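Local structure of probable porin (2Y0H) at residues His173-Thr184 / Tyr195-Tyr204; Ile166-Ala174 / Ala237-Asn245. The protein probably acts as a porin of the OprD family, an 18-stranded outer-membrane barrel through which small solutes would cross. One frame throughout, in Å; residues are numbered along the deposited sequence.

Interaction 1 of 2, residues His173-Thr184 / Tyr195-Tyr204; sequences HASDEFNLAGAT and YYYGQLKDIY. With C8E ((hydroxyethyloxy)tri(ethyloxy)octane), chain E; C8E ((hydroxyethyloxy)tri(ethyloxy)octane), chain H.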
loop_
_atom_site.group_PDB
_atom_site.type_symbol
_atom_site.label_atom_id
_atom_site.label_comp_id
_atom_site.label_asym_id
_atom_site.label_seq_id
_atom_site.Cartn_x
_atom_site.Cartn_y
_atom_site.Cartn_z
ATOM N N HIS A 173 -8.010 15.783 -16.857
ATOM C CA HIS A 173 -6.824 15.530 -17.664
ATOM C C HIS A 173 -6.179 14.192 -17.264
ATOM O O HIS A 173 -5.117 14.142 -16.637
ATOM C CB HIS A 173 -5.856 16.718 -17.606
ATOM C CG HIS A 173 -6.251 17.855 -18.504
ATOM N ND1 HIS A 173 -5.458 18.968 -18.696
ATOM C CD2 HIS A 173 -7.347 18.038 -19.284
ATOM C CE1 HIS A 173 -6.049 19.788 -19.548
ATOM N NE2 HIS A 173 -7.199 19.249 -19.917
ATOM N N ALA A 174 -6.852 13.112 -17.642
ATOM C CA ALA A 174 -6.500 11.775 -17.189
ATOM C C ALA A 174 -5.925 10.947 -18.321
ATOM O O ALA A 174 -5.959 11.346 -19.473
ATOM C CB ALA A 174 -7.723 11.085 -16.606
ATOM N N SER A 175 -5.402 9.778 -17.992
ATOM C CA SER A 175 -4.790 8.928 -18.998
ATOM C C SER A 175 -5.236 7.509 -18.735
ATOM O O SER A 175 -5.456 7.132 -17.581
ATOM C CB SER A 175 -3.262 9.066 -18.925
ATOM O OG SER A 175 -2.582 7.961 -19.504
ATOM N N ASP A 176 -5.395 6.717 -19.790
ATOM C CA ASP A 176 -5.831 5.337 -19.606
ATOM C C ASP A 176 -4.670 4.350 -19.686
ATOM O O ASP A 176 -4.868 3.156 -19.887
ATOM C CB ASP A 176 -6.929 4.961 -20.602
ATOM C CG ASP A 176 -6.491 5.105 -22.060
ATOM O OD1 ASP A 176 -5.298 5.398 -22.335
ATOM O OD2 ASP A 176 -7.357 4.906 -22.940
ATOM N N GLU A 177 -3.458 4.850 -19.512
ATOM C CA GLU A 177 -2.290 4.015 -19.721
ATOM C C GLU A 177 -1.172 4.263 -18.702
ATOM O O GLU A 177 -0.475 5.274 -18.746
ATOM C CB GLU A 177 -1.779 4.183 -21.157
ATOM C CG GLU A 177 -0.474 3.474 -21.453
ATOM C CD GLU A 177 -0.090 3.558 -22.925
ATOM O OE1 GLU A 177 -0.979 3.819 -23.769
ATOM O OE2 GLU A 177 1.100 3.358 -23.231
ATOM N N PHE A 178 -1.022 3.325 -17.778
ATOM C CA PHE A 178 0.074 3.362 -16.826
ATOM C C PHE A 178 1.019 2.215 -17.122
ATOM O O PHE A 178 0.658 1.046 -16.992
ATOM C CB PHE A 178 -0.439 3.254 -15.392
ATOM C CG PHE A 178 0.653 3.309 -14.361
ATOM C CD1 PHE A 178 1.314 4.497 -14.106
ATOM C CD2 PHE A 178 1.034 2.172 -13.664
ATOM C CE1 PHE A 178 2.322 4.561 -13.164
ATOM C CE2 PHE A 178 2.042 2.241 -12.713
ATOM C CZ PHE A 178 2.684 3.435 -12.470
ATOM N N ASN A 179 2.226 2.552 -17.544
ATOM C CA ASN A 179 3.206 1.540 -17.892
ATOM C C ASN A 179 4.207 1.353 -16.772
ATOM O O ASN A 179 4.687 2.328 -16.184
ATOM C CB ASN A 179 3.923 1.929 -19.185
ATOM C CG ASN A 179 2.990 1.925 -20.390
ATOM O OD1 ASN A 179 2.200 0.992 -20.573
ATOM N ND2 ASN A 179 3.078 2.968 -21.218
ATOM N N LEU A 180 4.529 0.097 -16.474
ATOM C CA LEU A 180 5.489 -0.195 -15.411
ATOM C C LEU A 180 6.448 -1.326 -15.794
ATOM O O LEU A 180 6.078 -2.265 -16.497
ATOM C CB LEU A 180 4.751 -0.531 -14.110
ATOM C CG LEU A 180 3.854 -1.776 -14.072
ATOM C CD1 LEU A 180 4.651 -3.024 -13.671
ATOM C CD2 LEU A 180 2.680 -1.562 -13.105
ATOM N N ALA A 181 7.685 -1.221 -15.336
ATOM C CA ALA A 181 8.676 -2.254 -15.589
ATOM C C ALA A 181 9.629 -2.252 -14.415
ATOM O O ALA A 181 9.949 -1.190 -13.880
ATOM C CB ALA A 181 9.421 -1.990 -16.890
ATOM N N GLY A 182 10.069 -3.438 -14.002
ATOM C CA GLY A 182 10.915 -3.533 -12.839
ATOM C C GLY A 182 11.793 -4.762 -12.765
ATOM O O GLY A 182 11.582 -5.747 -13.463
ATOM N N ALA A 183 12.779 -4.690 -11.880
ATOM C CA ALA A 183 13.679 -5.796 -11.634
ATOM C C ALA A 183 14.059 -5.758 -10.182
ATOM O O ALA A 183 14.377 -4.695 -9.647
ATOM C CB ALA A 183 14.928 -5.677 -12.515
ATOM N N THR A 184 14.002 -6.913 -9.532
ATOM C CA THR A 184 14.536 -7.053 -8.188
ATOM C C THR A 184 15.604 -8.130 -8.226
ATOM O O THR A 184 15.413 -9.174 -8.838
ATOM C CB THR A 184 13.455 -7.452 -7.156
ATOM O OG1 THR A 184 12.824 -8.667 -7.576
ATOM C CG2 THR A 184 12.402 -6.371 -7.028
ATOM N N TYR A 195 14.804 -1.924 -8.901
ATOM C CA TYR A 195 14.579 -0.746 -9.718
ATOM C C TYR A 195 13.221 -0.876 -10.393
ATOM O O TYR A 195 12.901 -1.927 -10.934
ATOM C CB TYR A 195 15.682 -0.560 -10.764
ATOM C CG TYR A 195 15.306 0.463 -11.812
ATOM C CD1 TYR A 195 14.587 0.097 -12.946
ATOM C CD2 TYR A 195 15.630 1.802 -11.646
ATOM C CE1 TYR A 195 14.222 1.044 -13.902
ATOM C CE2 TYR A 195 15.274 2.754 -12.592
ATOM C CZ TYR A 195 14.577 2.373 -13.714
ATOM O OH TYR A 195 14.234 3.331 -14.642
ATOM N N TYR A 196 12.426 0.187 -10.343
ATOM C CA TYR A 196 11.140 0.218 -11.034
ATOM C C TYR A 196 10.943 1.518 -11.799
ATOM O O TYR A 196 11.447 2.568 -11.394
ATOM C CB TYR A 196 9.967 0.008 -10.056
ATOM C CG TYR A 196 9.634 -1.446 -9.804
ATOM C CD1 TYR A 196 10.303 -2.176 -8.830
ATOM C CD2 TYR A 196 8.639 -2.084 -10.530
ATOM C CE1 TYR A 196 9.996 -3.516 -8.596
ATOM C CE2 TYR A 196 8.327 -3.422 -10.310
ATOM C CZ TYR A 196 9.007 -4.133 -9.348
ATOM O OH TYR A 196 8.683 -5.457 -9.127
ATOM N N TYR A 197 10.199 1.430 -12.902
ATOM C CA TYR A 197 9.842 2.581 -13.715
ATOM C C TYR A 197 8.321 2.609 -13.857
ATOM O O TYR A 197 7.712 1.613 -14.245
ATOM C CB TYR A 197 10.521 2.484 -15.094
ATOM C CG TYR A 197 10.146 3.580 -16.074
ATOM C CD1 TYR A 197 10.560 4.890 -15.875
ATOM C CD2 TYR A 197 9.372 3.302 -17.198
ATOM C CE1 TYR A 197 10.221 5.898 -16.772
ATOM C CE2 TYR A 197 9.026 4.309 -18.110
ATOM C CZ TYR A 197 9.454 5.603 -17.886
ATOM O OH TYR A 197 9.124 6.609 -18.772
ATOM N N GLY A 198 7.711 3.739 -13.518
ATOM C CA GLY A 198 6.279 3.922 -13.700
ATOM C C GLY A 198 6.020 5.075 -14.660
ATOM O O GLY A 198 6.632 6.134 -14.548
ATOM N N GLN A 199 5.131 4.874 -15.621
ATOM C CA GLN A 199 4.812 5.940 -16.565
ATOM C C GLN A 199 3.322 6.055 -16.785
ATOM O O GLN A 199 2.726 5.189 -17.411
ATOM C CB GLN A 199 5.473 5.682 -17.918
ATOM C CG GLN A 199 5.019 6.651 -19.011
ATOM C CD GLN A 199 5.419 6.168 -20.403
ATOM O OE1 GLN A 199 5.182 5.013 -20.755
ATOM N NE2 GLN A 199 6.054 7.046 -21.186
ATOM N N LEU A 200 2.721 7.126 -16.282
ATOM C CA LEU A 200 1.328 7.409 -16.589
ATOM C C LEU A 200 1.397 8.224 -17.861
ATOM O O LEU A 200 1.746 9.405 -17.818
ATOM C CB LEU A 200 0.672 8.238 -15.488
ATOM C CG LEU A 200 -0.787 7.925 -15.141
ATOM C CD1 LEU A 200 -1.495 9.109 -14.468
ATOM C CD2 LEU A 200 -1.558 7.407 -16.320
ATOM N N LYS A 201 1.086 7.587 -18.987
ATOM C CA LYS A 201 1.311 8.173 -20.309
ATOM C C LYS A 201 0.769 9.596 -20.439
ATOM O O LYS A 201 -0.387 9.861 -20.129
ATOM C CB LYS A 201 0.712 7.299 -21.407
ATOM C CG LYS A 201 1.249 7.655 -22.803
ATOM C CD LYS A 201 0.515 6.914 -23.909
ATOM C CE LYS A 201 1.182 7.158 -25.279
ATOM N NZ LYS A 201 1.334 8.612 -25.593
ATOM N N ASP A 202 1.628 10.497 -20.891
ATOM C CA ASP A 202 1.306 11.922 -21.013
ATOM C C ASP A 202 1.108 12.715 -19.723
ATOM O O ASP A 202 0.754 13.888 -19.772
ATOM C CB ASP A 202 0.117 12.136 -21.947
ATOM C CG ASP A 202 0.496 11.954 -23.384
ATOM O OD1 ASP A 202 1.660 12.294 -23.717
ATOM O OD2 ASP A 202 -0.353 11.457 -24.160
ATOM N N ILE A 203 1.355 12.100 -18.577
ATOM C CA ILE A 203 1.211 12.819 -17.312
ATOM C C ILE A 203 2.511 12.841 -16.502
ATOM O O ILE A 203 3.076 13.910 -16.267
ATOM C CB ILE A 203 0.028 12.274 -16.477
ATOM C CG1 ILE A 203 -1.270 12.543 -17.224
ATOM C CG2 ILE A 203 0.005 12.908 -15.068
ATOM C CD1 ILE A 203 -2.516 11.971 -16.569
ATOM N N TYR A 204 2.996 11.668 -16.098
ATOM C CA TYR A 204 4.259 11.595 -15.369
ATOM C C TYR A 204 5.047 10.299 -15.580
ATOM O O TYR A 204 4.506 9.287 -16.034
ATOM C CB TYR A 204 4.059 11.878 -13.869
ATOM C CG TYR A 204 3.526 10.713 -13.043
ATOM C CD1 TYR A 204 2.157 10.457 -12.962
ATOM C CD2 TYR A 204 4.394 9.879 -12.341
ATOM C CE1 TYR A 204 1.669 9.416 -12.192
ATOM C CE2 TYR A 204 3.914 8.829 -11.573
ATOM C CZ TYR A 204 2.558 8.600 -11.507
ATOM O OH TYR A 204 2.085 7.563 -10.748
HETATM C C1 C8E E . 17.371 -2.800 -15.113
HETATM C C2 C8E E . 18.413 -2.593 -14.014
HETATM C C3 C8E E . 18.916 -1.153 -13.930
HETATM C C4 C8E E . 17.869 -0.129 -14.362
HETATM C C5 C8E E . 18.522 1.021 -15.125
HETATM C C6 C8E E . 17.653 2.281 -15.118
HETATM C C7 C8E E . 18.296 3.434 -15.895
HETATM C C8 C8E E . 17.277 4.533 -16.188
HETATM O O9 C8E E . 17.909 5.789 -16.344
HETATM C C10 C8E E . 17.490 6.478 -17.505
HETATM C C1 C8E H . 13.565 0.314 -17.786
HETATM C C2 C8E H . 13.436 1.830 -17.656
HETATM C C3 C8E H . 13.824 2.565 -18.937
HETATM C C4 C8E H . 12.983 3.822 -19.147
HETATM C C5 C8E H . 13.838 5.051 -19.435
#

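Interaction 2 of 2, residues Ile166-Ala174 / Ala237-Asn245; sequences IMGRDKAHA and AAISGPVDN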
loop_
_atom_site.group_PDB
_atom_site.type_symbol
_atom_site.label_atom_id
_atom_site.label_comp_id
_atom_site.label_asym_id
_atom_site.label_seq_id
_atom_site.Cartn_x
_atom_site.Cartn_y
_atom_site.Cartn_z
ATOM N N ILE A 166 -2.569 11.861 -11.353
ATOM C CA ILE A 166 -1.850 12.049 -10.098
ATOM C C ILE A 166 -2.852 12.432 -9.025
ATOM O O ILE A 166 -3.682 13.318 -9.242
ATOM C CB ILE A 166 -0.777 13.155 -10.199
ATOM C CG1 ILE A 166 0.354 12.735 -11.161
ATOM C CG2 ILE A 166 -0.258 13.525 -8.792
ATOM C CD1 ILE A 166 1.242 13.893 -11.639
ATOM N N MET A 167 -2.773 11.758 -7.876
ATOM C CA MET A 167 -3.637 12.054 -6.732
ATOM C C MET A 167 -3.541 13.529 -6.350
ATOM O O MET A 167 -2.448 14.024 -6.058
ATOM C CB MET A 167 -3.219 11.207 -5.531
ATOM C CG MET A 167 -4.101 11.369 -4.287
ATOM S SD MET A 167 -5.695 10.522 -4.414
ATOM C CE MET A 167 -6.655 11.686 -5.393
ATOM N N GLY A 168 -4.676 14.227 -6.352
ATOM C CA GLY A 168 -4.691 15.656 -6.064
ATOM C C GLY A 168 -4.804 16.566 -7.283
ATOM O O GLY A 168 -4.939 17.780 -7.135
ATOM N N ARG A 169 -4.765 16.004 -8.490
ATOM C CA ARG A 169 -4.848 16.843 -9.696
ATOM C C ARG A 169 -6.117 16.643 -10.563
ATOM O O ARG A 169 -7.053 15.941 -10.170
ATOM C CB ARG A 169 -3.549 16.758 -10.534
ATOM C CG ARG A 169 -2.360 16.156 -9.786
ATOM C CD ARG A 169 -1.082 17.012 -9.761
ATOM N NE ARG A 169 -0.502 17.239 -11.072
ATOM C CZ ARG A 169 0.753 17.639 -11.312
ATOM N NH1 ARG A 169 1.617 17.847 -10.332
ATOM N NH2 ARG A 169 1.152 17.829 -12.562
ATOM N N ASP A 170 -6.126 17.269 -11.742
ATOM C CA ASP A 170 -7.314 17.357 -12.614
ATOM C C ASP A 170 -7.827 16.011 -13.169
ATOM O O ASP A 170 -7.250 15.447 -14.115
ATOM C CB ASP A 170 -7.022 18.331 -13.771
ATOM C CG ASP A 170 -8.234 18.580 -14.664
ATOM O OD1 ASP A 170 -9.341 18.071 -14.356
ATOM O OD2 ASP A 170 -8.069 19.294 -15.687
ATOM N N LYS A 171 -8.924 15.504 -12.610
ATOM C CA LYS A 171 -9.420 14.213 -13.063
ATOM C C LYS A 171 -9.883 14.283 -14.526
ATOM O O LYS A 171 -10.038 13.262 -15.192
ATOM C CB LYS A 171 -10.526 13.699 -12.148
ATOM C CG LYS A 171 -11.935 13.968 -12.639
ATOM C CD LYS A 171 -12.933 13.214 -11.766
ATOM C CE LYS A 171 -13.755 14.162 -10.910
ATOM N NZ LYS A 171 -14.716 14.957 -11.730
ATOM N N ALA A 172 -10.082 15.499 -15.025
ATOM C CA ALA A 172 -10.422 15.706 -16.428
ATOM C C ALA A 172 -9.210 15.523 -17.359
ATOM O O ALA A 172 -9.358 15.150 -18.521
ATOM C CB ALA A 172 -11.051 17.082 -16.621
ATOM N N HIS A 173 -8.010 15.783 -16.857
ATOM C CA HIS A 173 -6.824 15.530 -17.664
ATOM C C HIS A 173 -6.179 14.192 -17.264
ATOM O O HIS A 173 -5.117 14.142 -16.637
ATOM C CB HIS A 173 -5.856 16.718 -17.606
ATOM C CG HIS A 173 -6.251 17.855 -18.504
ATOM N ND1 HIS A 173 -5.458 18.968 -18.696
ATOM C CD2 HIS A 173 -7.347 18.038 -19.284
ATOM C CE1 HIS A 173 -6.049 19.788 -19.548
ATOM N NE2 HIS A 173 -7.199 19.249 -19.917
ATOM N N ALA A 174 -6.852 13.112 -17.642
ATOM C CA ALA A 174 -6.500 11.775 -17.189
ATOM C C ALA A 174 -5.925 10.947 -18.321
ATOM O O ALA A 174 -5.959 11.346 -19.473
ATOM C CB ALA A 174 -7.723 11.085 -16.606
ATOM N N ALA A 237 2.965 14.866 -23.350
ATOM C CA ALA A 237 2.296 16.169 -23.436
ATOM C C ALA A 237 2.162 16.836 -22.075
ATOM O O ALA A 237 1.895 18.031 -21.992
ATOM C CB ALA A 237 0.938 16.037 -24.095
ATOM N N ALA A 238 2.363 16.067 -21.011
ATOM C CA ALA A 238 2.309 16.622 -19.660
ATOM C C ALA A 238 0.987 17.364 -19.425
ATOM O O ALA A 238 0.970 18.534 -19.069
ATOM C CB ALA A 238 3.501 17.552 -19.420
ATOM N N ILE A 239 -0.125 16.673 -19.630
ATOM C CA ILE A 239 -1.420 17.332 -19.645
ATOM C C ILE A 239 -1.901 17.839 -18.288
ATOM O O ILE A 239 -2.902 18.539 -18.218
ATOM C CB ILE A 239 -2.484 16.431 -20.273
ATOM C CG1 ILE A 239 -2.598 15.100 -19.504
ATOM C CG2 ILE A 239 -2.143 16.182 -21.731
ATOM C CD1 ILE A 239 -3.565 14.121 -20.162
ATOM N N SER A 240 -1.189 17.503 -17.213
ATOM C CA SER A 240 -1.601 17.962 -15.891
ATOM C C SER A 240 -0.636 19.012 -15.368
ATOM O O SER A 240 -0.718 19.418 -14.217
ATOM C CB SER A 240 -1.760 16.790 -14.898
ATOM O OG SER A 240 -0.553 16.484 -14.214
ATOM N N GLY A 241 0.283 19.444 -16.226
ATOM C CA GLY A 241 1.278 20.436 -15.853
ATOM C C GLY A 241 2.596 19.812 -15.454
ATOM O O GLY A 241 2.755 18.589 -15.533
ATOM N N PRO A 242 3.547 20.649 -15.007
ATOM C CA PRO A 242 4.874 20.189 -14.578
ATOM C C PRO A 242 4.794 19.207 -13.409
ATOM O O PRO A 242 3.876 19.277 -12.582
ATOM C CB PRO A 242 5.569 21.482 -14.121
ATOM C CG PRO A 242 4.817 22.579 -14.788
ATOM C CD PRO A 242 3.393 22.101 -14.842
ATOM N N VAL A 243 5.763 18.302 -13.351
ATOM C CA VAL A 243 5.867 17.341 -12.267
ATOM C C VAL A 243 7.326 17.367 -11.792
ATOM O O VAL A 243 8.225 17.060 -12.565
ATOM C CB VAL A 243 5.482 15.915 -12.743
ATOM C CG1 VAL A 243 5.675 14.896 -11.616
ATOM C CG2 VAL A 243 4.043 15.877 -13.276
ATOM N N ASP A 244 7.558 17.762 -10.542
ATOM C CA ASP A 244 8.929 17.940 -10.033
ATOM C C ASP A 244 9.055 17.458 -8.592
ATOM O O ASP A 244 8.734 18.184 -7.666
ATOM C CB ASP A 244 9.361 19.414 -10.136
ATOM C CG ASP A 244 10.727 19.685 -9.491
ATOM O OD1 ASP A 244 11.650 18.859 -9.629
ATOM O OD2 ASP A 244 10.881 20.737 -8.840
ATOM N N ASN A 245 9.521 16.231 -8.411
ATOM C CA ASN A 245 9.698 15.665 -7.078
ATOM C C ASN A 245 10.766 14.597 -7.060
ATOM O O ASN A 245 10.782 13.683 -7.887
ATOM C CB ASN A 245 8.399 15.047 -6.557
ATOM C CG ASN A 245 8.548 14.425 -5.163
ATOM O OD1 ASN A 245 8.994 13.283 -5.009
ATOM N ND2 ASN A 245 8.144 15.168 -4.151
HETATM O O HOH W 1 -2.493 14.116 -13.038
#

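Interaction 1 of 2, residues His173-Thr184 / Tyr195-Tyr204
Asn179 and Gln199 form a hydrogen-bonded pair of the antiparallel hairpin 178-186/191-200, and a single amide-to-amide bond adds to the two between their backbones. From CB, which lies 3.7 Å from Gln199 OE1, the Asn179 side chain leads through CG, set anti to its own carbonyl carbon (chi1 -66°), to ND2. One hydrogen of ND2 goes to Gln199 OE1 at 3.0 Å, in the asparagine's amide plane and nearly straight; the other goes to Glu177 OE2 at 2.8 Å, on its anti lone pair. OD1 takes a hydrogen bond from Gln149, which fixes the rotation of the amide. Alongside, the extended Gln199 points the same way, its amide plane turned 56° from that of Asn179, while its NE2 bonds Asp235. On the other face of the sheet, Gly182 lies under Tyr196: its CA sits 3.7 Å from the ring centroid, a CH-pi contact over the face. On the face shared with Asn179 and Gln199, Tyr195 and Tyr197 meet detergent, and C4 of one C8E molecule rests over the centre of the Tyr197 ring, as suits a lipid-facing wall. Within the barrel wall the hairpin lies edge to edge between strand 143-154, beside 178-186, and strand 204-216, beside 191-200.

Interaction 2 of 2, residues Ile166-Ala174 / Ala237-Asn245
Arg169 lays the edge of its guanidinium against the type I turn Ala238-Gly241, a guanidinium that carries much of the meeting between two loops at one rim of the porin barrel. NH2 does most of the work: it bonds Ser240 OG at 2.7 Å and Pro242 O at 3.1 Å, the latter nearly in the guanidinium plane although the nitrogen stands above the carbonyl plane of the proline. Weaker bonds run from NE to Ser240 OG and from NH2 to Ser240 O. The bends at chi2 and chi3 bring the group round to this edge-on approach, and Ile166 CD1 covers one of its faces, 3.7 Å above the centre. The same methyl meets Val243 CG2 tip to tip, and Tyr204 packs on both residues. Further out, the type II turn from Ile166 to Arg169 sets the arginine's backbone, and a water accepts from Ile166 N while donating weakly to Ser240 OG. A second type I turn, Asp170 to His173, is reinforced by an Asx turn in which Asp170 OD1 accepts from Ala172 N. It presents the His173 ring, with Asp170 OD2 above one face, to the other loop, where ND1 donates to Ile239 O at 2.6 Å, the oxygen standing 23° out of the ring plane.

Following the chain from the N terminus, strand 143-154 leads into the loop holding 166-174, whose last two residues, His173 and Ala174, also begin interaction 1. Strand 178-186 then turns back as 191-200, and interaction 1 closes this short hairpin across ten residues. Strands 204-216 and 221-234 follow before 237-245 returns to the earlier loop, so interaction 2 closes a circuit of 62 residues and encloses interaction 1. The two meet directly: Asp202 probably hydrogen-bonds Ala237 N through OD1 and Ile239 N through its carbonyl, while Ile203 packs on Ile239. Together they tie neighbouring strands of the barrel wall to two loops at its rim.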